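Local coordinates for integron cassette protein Vpc_cass2 (PDB 3JRT) that is of unknown function but, as a dimeric all-helical product of a mobile gene cassette, offers a fold with possible interaction sites, at residues A[42-50]-A[159-167]; A[76-87]-A[114-124]. All blocks are in the same frame, centred on the assembly; numbering follows the deposited sequence.

Contact 1. Residues A[42-50]-A[159-167]; sequences LTIAVTVLK and FLDWICPDN
Val46 lays its CG2 methyl over the CG2 branch of Ile163 at 3.7 Å, and this overlap lies at the centre of a helix-helix packing in an all-helical fold. Helix 27-53 and the short helix 157-163 run roughly antiparallel here, their segment axes 10.1 Å apart at closest and 145° between directions. Ile163 holds CG2 anti to its own N and brings it against Leu42 CB as well, the two side chains crossing at about a right angle, while the other methyl of Val46, CG1, meets the carbonyl oxygen of Cys164, where the chain leaves the helix. Leu160 divides its two methyls among three neighbours. Its CD2 touches Val46 and Leu49, whereas CD1 lies alongside the aliphatic part of Lys50, 3.9 Å from CG. About one turn before Val46, Thr43 sets its side chain against Cys164 SG, although its hydroxyl is bonded to Ile39 O within its own helix.

The polar part of the contact is carried by Lys50. Its chain runs past Leu160, then bends at chi3 (64°) so that its ammonium turns to the loop after the helix. Lys50 NZ makes a salt bridge with Asp166 OD1 at 2.6 Å, approaching from above the carboxylate plane, though Asp166 is poorly ordered. A water accepts from Lys50 NZ and donates both to Asp161 OD1 and, at 2.9 Å, to Cys164 O.

Contact 2. Residues A[76-87]-A[114-124]; sequences YSIVINCRKYVE and INKNTAIKKLR
Arg83 projects from helix 64-91 into the angle between helix 104-116 and helix 118-128, a knob in a hole formed by Ile114, Ile120, Lys121 and Arg124. Its CB meets Arg124 NH1 at 3.3 Å, and CG lies over one face of the Arg124 guanidinium. CD rests on Ile120 CG2 at 3.8 Å. The chain folds at chi2 (-50°) and chi3 (-51°), which turns the guanidinium back toward Ile114 and Asn115. NE and CZ cross the extended chain of Lys121 at a slant, its CD over the centre of one guanidinium face; Val86 CB covers the opposite face, off centre. At the tip Arg83 NH1 donates to Asn115 OD1 at 3.1 Å, the oxygen tilted 21° from the guanidinium plane, while NH2 donates a hydrogen bond to a water that also accepts from Arg124 NH2 and donates weakly to Glu87 OE2.

Ile114 reciprocates as a knob: its CD1 reaches Cys82 and Tyr85, and its CG2 presses tightly on Val86 CG2. Farther along the crossing, Val79 packs its CG2 against the backbone of Arg124, 3.5 Å from N. Arg124 is also bent, and its NH1 forms a salt bridge with Glu87 OE2, its hydrogen bond weak at 3.3 Å, besides donating to a second water held by Ile80 O. The other carboxylate oxygen, Glu87 OE1, accepts from Val131 N of the second subunit.

Glu87 thus meets Arg124 directly and Arg83 only through water. The carboxylate would partly balance the positive charge of the two arginines, and it also links the helix crossing to the dimer interface.

Contact 1 and contact 2 have centres about 15 Å apart and meet through the consecutive helices 27-53 and 64-91, which pack on each other where Ala45 CB touches Ile78 CG1 at 3.7 Å. Along the chain the order is 42-50, 76-87, 114-124, 159-167, so the later contact begins and ends within the span that contact 1 brings together. A second junction joins helix 157-163 to helix 64-91, through Ile163 CD1 and Cys82 SG. Helix 64-91 thus carries one side of contact 2 and borders contact 1, joining them in one helical body. Since each also reaches the second subunit, the monomer core and the dimer interface are built on shared helices.

Contact 1. Residues A[42-50]-A[159-167]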
loop_
_atom_site.group_PDB
_atom_site.type_symbol
_atom_site.label_atom_id
_atom_site.label_comp_id
_atom_site.label_asym_id
_atom_site.label_seq_id
_atom_site.Cartn_x
_atom_site.Cartn_y
_atom_site.Cartn_z
ATOM N N LEU A 42 0.975 10.466 -0.532
ATOM C CA LEU A 42 1.781 10.630 -1.736
ATOM C C LEU A 42 3.158 11.161 -1.349
ATOM O O LEU A 42 4.159 10.719 -1.866
ATOM C CB LEU A 42 1.108 11.575 -2.729
ATOM C CG LEU A 42 -0.111 11.048 -3.487
ATOM C CD1 LEU A 42 -0.900 12.211 -4.111
ATOM C CD2 LEU A 42 0.282 10.024 -4.548
ATOM N N THR A 43 3.202 12.085 -0.403
ATOM C CA THR A 43 4.474 12.672 -0.008
ATOM C C THR A 43 5.370 11.630 0.650
ATOM O O THR A 43 6.560 11.581 0.389
ATOM C CB THR A 43 4.254 13.880 0.943
ATOM O OG1 THR A 43 3.549 14.899 0.236
ATOM C CG2 THR A 43 5.582 14.448 1.482
ATOM N N ILE A 44 4.798 10.789 1.503
ATOM C CA ILE A 44 5.614 9.841 2.239
ATOM C C ILE A 44 6.120 8.674 1.354
ATOM O O ILE A 44 7.246 8.232 1.490
ATOM C CB ILE A 44 4.915 9.322 3.510
ATOM C CG1 ILE A 44 5.925 8.577 4.374
ATOM C CG2 ILE A 44 3.746 8.390 3.169
ATOM C CD1 ILE A 44 6.977 9.486 4.974
ATOM N N ALA A 45 5.283 8.199 0.451
ATOM C CA ALA A 45 5.666 7.155 -0.483
ATOM C C ALA A 45 6.887 7.570 -1.320
ATOM O O ALA A 45 7.809 6.783 -1.523
ATOM C CB ALA A 45 4.483 6.804 -1.387
ATOM N N VAL A 46 6.890 8.814 -1.786
ATOM C CA VAL A 46 8.011 9.361 -2.551
ATOM C C VAL A 46 9.252 9.499 -1.673
ATOM O O VAL A 46 10.347 9.105 -2.077
ATOM C CB VAL A 46 7.637 10.746 -3.169
ATOM C CG1 VAL A 46 8.876 11.468 -3.713
ATOM C CG2 VAL A 46 6.600 10.567 -4.253
ATOM N N THR A 47 9.067 10.037 -0.461
ATOM C CA THR A 47 10.170 10.222 0.487
ATOM C C THR A 47 10.825 8.888 0.859
ATOM O O THR A 47 12.047 8.743 0.841
ATOM C CB THR A 47 9.703 10.919 1.788
ATOM O OG1 THR A 47 9.226 12.232 1.490
ATOM C CG2 THR A 47 10.862 11.024 2.785
ATOM N N VAL A 48 10.009 7.912 1.213
ATOM C CA VAL A 48 10.544 6.598 1.548
ATOM C C VAL A 48 11.358 6.003 0.396
ATOM O O VAL A 48 12.456 5.502 0.596
ATOM C CB VAL A 48 9.415 5.636 1.922
ATOM C CG1 VAL A 48 9.941 4.206 1.982
ATOM C CG2 VAL A 48 8.819 6.042 3.281
ATOM N N LEU A 49 10.802 6.072 -0.809
ATOM C CA LEU A 49 11.419 5.494 -1.995
ATOM C C LEU A 49 12.768 6.156 -2.240
ATOM O O LEU A 49 13.780 5.493 -2.394
ATOM C CB LEU A 49 10.504 5.680 -3.206
ATOM C CG LEU A 49 10.967 5.013 -4.498
ATOM C CD1 LEU A 49 11.456 3.588 -4.215
ATOM C CD2 LEU A 49 9.844 5.031 -5.534
ATOM N N LYS A 50 12.775 7.476 -2.223
ATOM C CA LYS A 50 14.017 8.218 -2.346
ATOM C C LYS A 50 15.019 7.930 -1.246
ATOM O O LYS A 50 16.212 7.831 -1.522
ATOM C CB LYS A 50 13.743 9.708 -2.527
ATOM C CG LYS A 50 13.306 9.985 -3.968
ATOM C CD LYS A 50 12.560 11.291 -4.134
ATOM C CE LYS A 50 13.419 12.461 -3.813
ATOM N NZ LYS A 50 12.801 13.718 -4.346
ATOM N N PHE A 159 8.884 11.593 -12.827
ATOM C CA PHE A 159 7.601 11.250 -12.253
ATOM C C PHE A 159 7.553 11.527 -10.750
ATOM O O PHE A 159 6.593 12.107 -10.249
ATOM C CB PHE A 159 7.245 9.806 -12.537
ATOM C CG PHE A 159 5.836 9.463 -12.181
ATOM C CD1 PHE A 159 4.792 9.851 -13.001
ATOM C CD2 PHE A 159 5.552 8.775 -11.029
ATOM C CE1 PHE A 159 3.498 9.545 -12.678
ATOM C CE2 PHE A 159 4.263 8.460 -10.705
ATOM C CZ PHE A 159 3.235 8.835 -11.529
ATOM N N LEU A 160 8.596 11.138 -10.031
ATOM C CA LEU A 160 8.616 11.403 -8.591
ATOM C C LEU A 160 8.502 12.909 -8.315
ATOM O O LEU A 160 7.750 13.331 -7.440
ATOM C CB LEU A 160 9.884 10.840 -7.946
ATOM C CG LEU A 160 9.998 9.314 -7.860
ATOM C CD1 LEU A 160 11.248 8.888 -7.088
ATOM C CD2 LEU A 160 8.748 8.681 -7.232
ATOM N N ASP A 161 9.257 13.714 -9.062
ATOM C CA ASP A 161 9.231 15.166 -8.870
ATOM C C ASP A 161 7.870 15.731 -9.227
ATOM O O ASP A 161 7.426 16.725 -8.659
ATOM C CB ASP A 161 10.314 15.851 -9.705
ATOM C CG ASP A 161 11.636 15.926 -8.982
ATOM O OD1 ASP A 161 11.709 15.461 -7.826
ATOM O OD2 ASP A 161 12.604 16.443 -9.569
ATOM N N TRP A 162 7.217 15.081 -10.180
ATOM C CA TRP A 162 5.874 15.448 -10.587
ATOM C C TRP A 162 4.852 15.141 -9.489
ATOM O O TRP A 162 3.861 15.849 -9.351
ATOM C CB TRP A 162 5.511 14.706 -11.869
ATOM C CG TRP A 162 4.144 14.997 -12.400
ATOM C CD1 TRP A 162 3.771 16.057 -13.193
ATOM C CD2 TRP A 162 2.971 14.203 -12.221
ATOM N NE1 TRP A 162 2.436 15.970 -13.503
ATOM C CE2 TRP A 162 1.919 14.843 -12.919
ATOM C CE3 TRP A 162 2.705 13.010 -11.548
ATOM C CZ2 TRP A 162 0.626 14.327 -12.962
ATOM C CZ3 TRP A 162 1.413 12.510 -11.572
ATOM C CH2 TRP A 162 0.390 13.167 -12.275
ATOM N N ILE A 163 5.077 14.070 -8.733
ATOM C CA ILE A 163 4.218 13.767 -7.596
ATOM C C ILE A 163 4.520 14.742 -6.468
ATOM O O ILE A 163 3.651 15.461 -5.993
ATOM C CB ILE A 163 4.466 12.358 -7.041
ATOM C CG1 ILE A 163 4.120 11.282 -8.071
ATOM C CG2 ILE A 163 3.654 12.154 -5.754
ATOM C CD1 ILE A 163 2.648 11.217 -8.398
ATOM N N CYS A 164 5.779 14.757 -6.052
ATOM C CA CYS A 164 6.188 15.547 -4.917
ATOM C C CYS A 164 7.691 15.799 -4.945
ATOM O O CYS A 164 8.467 14.919 -4.582
ATOM C CB CYS A 164 5.836 14.803 -3.639
ATOM S SG CYS A 164 6.069 15.772 -2.114
ATOM N N PRO A 165 8.097 17.019 -5.337
ATOM C CA PRO A 165 9.500 17.441 -5.425
ATOM C C PRO A 165 10.077 17.688 -4.033
ATOM O O PRO A 165 9.311 17.915 -3.108
ATOM C CB PRO A 165 9.422 18.784 -6.165
ATOM C CG PRO A 165 7.920 19.128 -6.301
ATOM C CD PRO A 165 7.166 18.154 -5.463
ATOM N N ASP A 166 11.396 17.654 -3.885
ATOM C CA ASP A 166 12.025 17.983 -2.606
ATOM C C ASP A 166 11.803 19.449 -2.265
ATOM O O ASP A 166 11.729 20.300 -3.155
ATOM C CB ASP A 166 13.527 17.696 -2.645
ATOM C CG ASP A 166 13.837 16.212 -2.692
ATOM O OD1 ASP A 166 12.936 15.405 -2.379
ATOM O OD2 ASP A 166 14.983 15.852 -3.040
ATOM N N ASN A 167 11.709 19.747 -0.976
ATOM C CA ASN A 167 11.476 21.119 -0.539
ATOM C C ASN A 167 10.323 21.730 -1.328
ATOM O O ASN A 167 10.459 22.789 -1.944
ATOM C CB ASN A 167 12.750 21.958 -0.697
ATOM C CG ASN A 167 13.935 21.370 0.059
ATOM O OD1 ASN A 167 13.848 21.092 1.258
ATOM N ND2 ASN A 167 15.049 21.178 -0.644
HETATM O O HOH W 1 10.755 13.767 -5.938
#

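Contact 2. Residues A[76-87]-A[114-124]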
loop_
_atom_site.group_PDB
_atom_site.type_symbol
_atom_site.label_atom_id
_atom_site.label_comp_id
_atom_site.label_asym_id
_atom_site.label_seq_id
_atom_site.Cartn_x
_atom_site.Cartn_y
_atom_site.Cartn_z
ATOM N N TYR A 76 2.770 0.964 -5.245
ATOM C CA TYR A 76 1.371 0.611 -4.998
ATOM C C TYR A 76 0.642 1.741 -4.261
ATOM O O TYR A 76 -0.502 2.079 -4.559
ATOM C CB TYR A 76 1.259 -0.702 -4.217
ATOM C CG TYR A 76 1.543 -1.930 -5.071
ATOM C CD1 TYR A 76 1.504 -1.853 -6.445
ATOM C CD2 TYR A 76 1.830 -3.170 -4.494
ATOM C CE1 TYR A 76 1.753 -2.963 -7.244
ATOM C CE2 TYR A 76 2.092 -4.290 -5.281
ATOM C CZ TYR A 76 2.050 -4.170 -6.662
ATOM O OH TYR A 76 2.280 -5.250 -7.471
ATOM N N SER A 77 1.323 2.356 -3.311
ATOM C CA SER A 77 0.675 3.388 -2.543
ATOM C C SER A 77 0.428 4.609 -3.452
ATOM O O SER A 77 -0.660 5.192 -3.469
ATOM C CB SER A 77 1.531 3.755 -1.324
ATOM O OG SER A 77 0.924 4.805 -0.600
ATOM N N ILE A 78 1.452 5.007 -4.194
ATOM C CA ILE A 78 1.290 6.079 -5.185
ATOM C C ILE A 78 0.133 5.813 -6.163
ATOM O O ILE A 78 -0.693 6.690 -6.399
ATOM C CB ILE A 78 2.600 6.309 -5.946
ATOM C CG1 ILE A 78 3.637 6.927 -4.994
ATOM C CG2 ILE A 78 2.367 7.162 -7.207
ATOM C CD1 ILE A 78 5.057 6.875 -5.552
ATOM N N VAL A 79 0.042 4.607 -6.720
ATOM C CA VAL A 79 -1.013 4.376 -7.698
ATOM C C VAL A 79 -2.394 4.362 -7.049
ATOM O O VAL A 79 -3.355 4.891 -7.607
ATOM C CB VAL A 79 -0.753 3.136 -8.629
ATOM C CG1 VAL A 79 0.601 3.309 -9.362
ATOM C CG2 VAL A 79 -0.800 1.804 -7.849
ATOM N N ILE A 80 -2.494 3.767 -5.867
ATOM C CA ILE A 80 -3.755 3.780 -5.135
ATOM C C ILE A 80 -4.206 5.220 -4.900
ATOM O O ILE A 80 -5.366 5.551 -5.073
ATOM C CB ILE A 80 -3.651 3.011 -3.799
ATOM C CG1 ILE A 80 -3.768 1.498 -4.042
ATOM C CG2 ILE A 80 -4.707 3.514 -2.781
ATOM C CD1 ILE A 80 -3.197 0.649 -2.869
ATOM N N ASN A 81 -3.275 6.088 -4.539
ATOM C CA ASN A 81 -3.641 7.466 -4.259
ATOM C C ASN A 81 -3.871 8.346 -5.485
ATOM O O ASN A 81 -4.727 9.225 -5.468
ATOM C CB ASN A 81 -2.661 8.085 -3.285
ATOM C CG ASN A 81 -2.908 7.596 -1.876
ATOM O OD1 ASN A 81 -3.915 7.929 -1.281
ATOM N ND2 ASN A 81 -2.033 6.760 -1.373
ATOM N N CYS A 82 -3.108 8.111 -6.541
ATOM C CA CYS A 82 -3.372 8.791 -7.789
ATOM C C CYS A 82 -4.787 8.489 -8.257
ATOM O O CYS A 82 -5.508 9.401 -8.654
ATOM C CB CYS A 82 -2.346 8.409 -8.856
ATOM S SG CYS A 82 -0.737 9.180 -8.597
ATOM N N ARG A 83 -5.184 7.218 -8.213
ATOM C CA ARG A 83 -6.538 6.861 -8.623
ATOM C C ARG A 83 -7.576 7.517 -7.690
ATOM O O ARG A 83 -8.590 8.037 -8.145
ATOM C CB ARG A 83 -6.723 5.341 -8.703
ATOM C CG ARG A 83 -5.900 4.658 -9.779
ATOM C CD ARG A 83 -6.034 5.341 -11.175
ATOM N NE ARG A 83 -7.433 5.528 -11.540
ATOM C CZ ARG A 83 -7.870 6.072 -12.674
ATOM N NH1 ARG A 83 -7.023 6.483 -13.611
ATOM N NH2 ARG A 83 -9.171 6.195 -12.870
ATOM N N LYS A 84 -7.306 7.525 -6.393
ATOM C CA LYS A 84 -8.211 8.179 -5.457
ATOM C C LYS A 84 -8.415 9.637 -5.816
ATOM O O LYS A 84 -9.509 10.166 -5.652
ATOM C CB LYS A 84 -7.725 8.051 -4.010
ATOM C CG LYS A 84 -8.049 6.699 -3.399
ATOM C CD LYS A 84 -7.850 6.665 -1.869
ATOM C CE LYS A 84 -8.241 5.293 -1.317
ATOM N NZ LYS A 84 -7.514 4.964 -0.050
ATOM N N TYR A 85 -7.368 10.287 -6.310
ATOM C CA TYR A 85 -7.469 11.696 -6.664
ATOM C C TYR A 85 -8.439 11.851 -7.819
ATOM O O TYR A 85 -9.301 12.738 -7.813
ATOM C CB TYR A 85 -6.112 12.285 -7.035
ATOM C CG TYR A 85 -6.209 13.649 -7.704
ATOM C CD1 TYR A 85 -6.214 14.827 -6.954
ATOM C CD2 TYR A 85 -6.306 13.756 -9.071
ATOM C CE1 TYR A 85 -6.308 16.074 -7.565
ATOM C CE2 TYR A 85 -6.402 14.999 -9.699
ATOM C CZ TYR A 85 -6.400 16.149 -8.945
ATOM O OH TYR A 85 -6.488 17.369 -9.580
ATOM N N VAL A 86 -8.312 10.973 -8.804
ATOM C CA VAL A 86 -9.245 10.983 -9.918
ATOM C C VAL A 86 -10.664 10.693 -9.425
ATOM O O VAL A 86 -11.597 11.412 -9.764
ATOM C CB VAL A 86 -8.846 9.981 -11.023
ATOM C CG1 VAL A 86 -9.864 10.017 -12.172
ATOM C CG2 VAL A 86 -7.444 10.288 -11.535
ATOM N N GLU A 87 -10.822 9.654 -8.611
ATOM C CA GLU A 87 -12.150 9.256 -8.148
ATOM C C GLU A 87 -12.824 10.371 -7.358
ATOM O O GLU A 87 -14.038 10.570 -7.440
ATOM C CB GLU A 87 -12.071 7.999 -7.294
ATOM C CG GLU A 87 -11.669 6.754 -8.036
ATOM C CD GLU A 87 -11.445 5.605 -7.079
ATOM O OE1 GLU A 87 -11.560 5.847 -5.857
ATOM O OE2 GLU A 87 -11.156 4.478 -7.534
ATOM N N ILE A 114 -3.060 11.553 -15.033
ATOM C CA ILE A 114 -3.260 10.262 -14.393
ATOM C C ILE A 114 -4.014 9.253 -15.260
ATOM O O ILE A 114 -3.605 8.099 -15.370
ATOM C CB ILE A 114 -3.973 10.416 -13.053
ATOM C CG1 ILE A 114 -3.035 11.086 -12.039
ATOM C CG2 ILE A 114 -4.412 9.065 -12.562
ATOM C CD1 ILE A 114 -3.763 11.740 -10.832
ATOM N N ASN A 115 -5.119 9.672 -15.868
ATOM C CA ASN A 115 -5.831 8.767 -16.761
ATOM C C ASN A 115 -4.970 8.359 -17.952
ATOM O O ASN A 115 -4.993 7.209 -18.382
ATOM C CB ASN A 115 -7.129 9.400 -17.257
ATOM C CG ASN A 115 -8.173 9.535 -16.165
ATOM O OD1 ASN A 115 -8.418 8.604 -15.394
ATOM N ND2 ASN A 115 -8.807 10.699 -16.104
ATOM N N LYS A 116 -4.217 9.312 -18.493
ATOM C CA LYS A 116 -3.382 9.046 -19.658
ATOM C C LYS A 116 -2.388 7.932 -19.372
ATOM O O LYS A 116 -2.095 7.103 -20.241
ATOM C CB LYS A 116 -2.613 10.299 -20.057
ATOM C CG LYS A 116 -3.456 11.350 -20.736
ATOM C CD LYS A 116 -2.587 12.468 -21.267
ATOM C CE LYS A 116 -3.409 13.483 -22.027
ATOM N NZ LYS A 116 -2.558 14.590 -22.536
ATOM N N ASN A 117 -1.863 7.934 -18.149
ATOM C CA ASN A 117 -0.828 6.995 -17.747
ATOM C C ASN A 117 -1.506 5.731 -17.240
ATOM O O ASN A 117 -1.770 5.590 -16.044
ATOM C CB ASN A 117 0.049 7.630 -16.660
ATOM C CG ASN A 117 1.244 6.772 -16.288
ATOM O OD1 ASN A 117 1.185 5.549 -16.349
ATOM N ND2 ASN A 117 2.335 7.418 -15.889
ATOM N N THR A 118 -1.799 4.822 -18.161
ATOM C CA THR A 118 -2.632 3.658 -17.878
ATOM C C THR A 118 -1.961 2.603 -17.011
ATOM O O THR A 118 -2.640 1.763 -16.420
ATOM C CB THR A 118 -3.144 3.003 -19.176
ATOM O OG1 THR A 118 -2.041 2.469 -19.916
ATOM C CG2 THR A 118 -3.859 4.032 -20.026
ATOM N N ALA A 119 -0.637 2.630 -16.935
ATOM C CA ALA A 119 0.058 1.738 -16.016
ATOM C C ALA A 119 -0.433 1.962 -14.564
ATOM O O ALA A 119 -0.517 1.023 -13.758
ATOM C CB ALA A 119 1.570 1.941 -16.123
ATOM N N ILE A 120 -0.776 3.207 -14.248
ATOM C CA ILE A 120 -1.243 3.563 -12.911
ATOM C C ILE A 120 -2.465 2.754 -12.494
ATOM O O ILE A 120 -2.469 2.111 -11.448
ATOM C CB ILE A 120 -1.547 5.060 -12.789
ATOM C CG1 ILE A 120 -0.241 5.857 -12.882
ATOM C CG2 ILE A 120 -2.246 5.363 -11.431
ATOM C CD1 ILE A 120 -0.400 7.370 -12.681
ATOM N N LYS A 121 -3.488 2.771 -13.336
ATOM C CA LYS A 121 -4.713 2.035 -13.069
ATOM C C LYS A 121 -4.434 0.541 -13.080
ATOM O O LYS A 121 -4.906 -0.189 -12.209
ATOM C CB LYS A 121 -5.771 2.393 -14.112
ATOM C CG LYS A 121 -7.202 2.123 -13.708
ATOM C CD LYS A 121 -8.160 2.610 -14.806
ATOM C CE LYS A 121 -9.611 2.609 -14.348
ATOM N NZ LYS A 121 -10.496 3.314 -15.320
ATOM N N LYS A 122 -3.658 0.086 -14.057
ATOM C CA LYS A 122 -3.307 -1.331 -14.151
ATOM C C LYS A 122 -2.631 -1.825 -12.875
ATOM O O LYS A 122 -2.976 -2.876 -12.349
ATOM C CB LYS A 122 -2.388 -1.593 -15.342
ATOM C CG LYS A 122 -3.002 -1.342 -16.697
ATOM C CD LYS A 122 -2.127 -1.964 -17.811
ATOM C CE LYS A 122 -2.463 -1.380 -19.167
ATOM N NZ LYS A 122 -1.659 -1.996 -20.282
ATOM N N LEU A 123 -1.657 -1.070 -12.382
ATOM C CA LEU A 123 -0.973 -1.447 -11.147
ATOM C C LEU A 123 -1.914 -1.405 -9.941
ATOM O O LEU A 123 -1.944 -2.335 -9.129
ATOM C CB LEU A 123 0.276 -0.575 -10.929
ATOM C CG LEU A 123 1.416 -0.899 -11.910
ATOM C CD1 LEU A 123 2.373 0.272 -12.124
ATOM C CD2 LEU A 123 2.184 -2.113 -11.426
ATOM N N ARG A 124 -2.692 -0.334 -9.827
ATOM C CA ARG A 124 -3.660 -0.227 -8.742
ATOM C C ARG A 124 -4.558 -1.464 -8.704
ATOM O O ARG A 124 -4.690 -2.149 -7.669
ATOM C CB ARG A 124 -4.509 1.039 -8.906
ATOM C CG ARG A 124 -5.284 1.458 -7.630
ATOM C CD ARG A 124 -6.521 0.604 -7.416
ATOM N NE ARG A 124 -7.411 0.645 -8.576
ATOM C CZ ARG A 124 -8.315 1.600 -8.791
ATOM N NH1 ARG A 124 -8.446 2.601 -7.926
ATOM N NH2 ARG A 124 -9.087 1.564 -9.871
HETATM O O HOH W 2 -7.139 3.592 -5.665
HETATM O O HOH W 3 -10.146 4.465 -10.813
#